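Local coordinates for protein endopolygalacturonase (Chondrostereum purpureum, PDB 1K5C) that probably cleaves the alpha-1,4 links between galacturonate units of pectin by hydrolysis, as an endopolygalacturonase of glycoside hydrolase family 28, at residues N151-G154 with F155-S158. Residues are numbered along the deposited sequence; the frame is centred on the assembly and turned at random.
Sequences NTDG and FDVS
Asp153 OD2 lies 2.5 Å from Asp156 OD1, the closest polar approach between the two carboxylates. The second oxygen of Asp156 stays farther back, with OD2 3.3 Å from Asp153 OD2. Asp153 CB adds a carbon contact, 3.4 Å from Asp156 OD1. The two side chains cross at about a right angle, and the carboxylate planes are turned 71° apart. The carboxylates therefore meet steeply turned, not stacked flat. In both residues CG stands opposite the carbonyl carbon, beside the backbone N (chi1 -57° and -67°), and this brings the two acids together across the two residues between them.

Just before this pair, Thr152 is the centre of an inverse gamma turn, whose Asp153 N to Asn151 O bond is weak at 3.1 Å. Thr152 OG1 is hydrogen-bonded to Gln172 N. Phe155 begins strand 155-158, which runs parallel between strands 122-127 and 176-179 in the right-handed beta-helix of this family. The Phe155 ring has Gly154 O over one face, with Phe155 CG 3.7 Å from Gly154 O. The ring packs on Ile164, Cys167 and Val169 of strand 162-170, inside the coil, while Asp156 turns to the other side of its strand.

Asn151, Thr152 and Asp153 form the Asn-Thr-Asp signature of family 28 polygalacturonases, and Asn151 binds galacturonate. Asp153 OD1 is also close to Asp173, another galacturonate-binding residue. An alanine in place of Asp156 would probably leave Asp153 OD2 without its near oxygen partner and its carboxylate freer to turn. The acids thus form a chain in which Asp156 is likely to fix how the Asp153 carboxylate is turned beside the galacturonate site.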
ATOM      1  N   ASN A 151      -6.982   7.413   6.223  1.00 11.20           N
ATOM      2  CA  ASN A 151      -6.474   6.046   6.386  1.00 11.22           C
ATOM      3  C   ASN A 151      -6.950   5.148   5.224  1.00 10.54           C
ATOM      4  O   ASN A 151      -7.104   3.938   5.398  1.00 11.21           O
ATOM      5  CB  ASN A 151      -6.819   5.395   7.723  1.00 11.62           C
ATOM      6  CG  ASN A 151      -6.320   6.226   8.908  1.00 12.30           C
ATOM      7  OD1 ASN A 151      -7.119   6.746   9.715  1.00 14.47           O
ATOM      8  ND2 ASN A 151      -5.038   6.356   9.034  1.00 13.90           N
ATOM      9  N   THR A 152      -7.073   5.745   4.033  1.00 10.62           N
ATOM     10  CA  THR A 152      -7.546   5.029   2.843  1.00 10.65           C
ATOM     11  C   THR A 152      -6.397   4.418   2.050  1.00 10.33           C
ATOM     12  O   THR A 152      -6.322   4.506   0.809  1.00 10.76           O
ATOM     13  CB  THR A 152      -8.396   5.970   1.995  1.00 10.76           C
ATOM     14  OG1 THR A 152      -7.724   7.248   1.911  1.00 11.06           O
ATOM     15  CG2 THR A 152      -9.812   6.121   2.594  1.00 11.01           C
ATOM     16  N   ASP A 153      -5.510   3.710   2.778  1.00 10.55           N
ATOM     17  CA  ASP A 153      -4.349   3.076   2.145  1.00 10.28           C
ATOM     18  C   ASP A 153      -4.786   2.237   0.946  1.00 10.19           C
ATOM     19  O   ASP A 153      -5.753   1.487   1.003  1.00 10.81           O
ATOM     20  CB  ASP A 153      -3.652   2.097   3.110  1.00 10.52           C
ATOM     21  CG  ASP A 153      -3.187   2.679   4.426  1.00 10.57           C
ATOM     22  OD1 ASP A 153      -3.705   3.723   4.876  1.00 12.07           O
ATOM     23  OD2 ASP A 153      -2.292   2.020   5.042  1.00 11.53           O
ATOM     24  N   GLY A 154      -4.009   2.319  -0.144  1.00 10.15           N
ATOM     25  CA  GLY A 154      -4.339   1.493  -1.311  1.00 10.59           C
ATOM     26  C   GLY A 154      -4.089  -0.004  -1.057  1.00 10.17           C
ATOM     27  O   GLY A 154      -5.024  -0.823  -1.128  1.00 10.73           O
ATOM     28  N   PHE A 155      -2.827  -0.293  -0.767  1.00 10.20           N
ATOM     29  CA  PHE A 155      -2.385  -1.671  -0.513  1.00 10.29           C
ATOM     30  C   PHE A 155      -1.570  -1.677   0.778  1.00 10.44           C
ATOM     31  O   PHE A 155      -0.587  -0.934   0.880  1.00 11.65           O
ATOM     32  CB  PHE A 155      -1.453  -2.182  -1.643  1.00 10.69           C
ATOM     33  CG  PHE A 155      -2.098  -2.130  -3.009  1.00 10.73           C
ATOM     34  CD1 PHE A 155      -2.870  -3.211  -3.484  1.00 12.44           C
ATOM     35  CD2 PHE A 155      -1.949  -1.005  -3.833  1.00 11.99           C
ATOM     36  CE1 PHE A 155      -3.458  -3.133  -4.739  1.00 13.57           C
ATOM     37  CE2 PHE A 155      -2.534  -0.947  -5.074  1.00 13.10           C
ATOM     38  CZ  PHE A 155      -3.317  -1.983  -5.540  1.00 13.24           C
ATOM     39  N   ASP A 156      -1.971  -2.520   1.730  1.00 10.32           N
ATOM     40  CA  ASP A 156      -1.189  -2.788   2.954  1.00 10.21           C
ATOM     41  C   ASP A 156      -0.648  -4.197   2.842  1.00 10.35           C
ATOM     42  O   ASP A 156      -1.427  -5.146   2.727  1.00 10.96           O
ATOM     43  CB  ASP A 156      -2.076  -2.645   4.194  1.00 10.76           C
ATOM     44  CG  ASP A 156      -2.546  -1.228   4.447  1.00 10.69           C
ATOM     45  OD1 ASP A 156      -1.629  -0.317   4.310  1.00 11.37           O
ATOM     46  OD2 ASP A 156      -3.683  -0.961   4.784  1.00 11.93           O
ATOM     47  N   VAL A 157       0.682  -4.326   2.831  1.00 10.38           N
ATOM     48  CA  VAL A 157       1.313  -5.612   2.564  1.00 10.19           C
ATOM     49  C   VAL A 157       2.077  -6.112   3.763  1.00 10.31           C
ATOM     50  O   VAL A 157       3.014  -5.462   4.228  1.00 10.96           O
ATOM     51  CB  VAL A 157       2.265  -5.501   1.338  1.00 10.55           C
ATOM     52  CG1 VAL A 157       2.890  -6.865   1.033  1.00 12.02           C
ATOM     53  CG2 VAL A 157       1.511  -4.947   0.117  1.00 12.25           C
ATOM     54  N   SER A 158       1.697  -7.308   4.229  1.00 10.65           N
ATOM     55  CA  SER A 158       2.444  -8.100   5.243  1.00 11.00           C
ATOM     56  C   SER A 158       2.552  -9.507   4.664  1.00 10.98           C
ATOM     57  O   SER A 158       1.664 -10.338   4.896  1.00 11.92           O
ATOM     58  CB  SER A 158       1.794  -8.059   6.607  1.00 11.77           C
ATOM     59  OG  SER A 158       1.873  -6.750   7.188  1.00 12.29           O
TER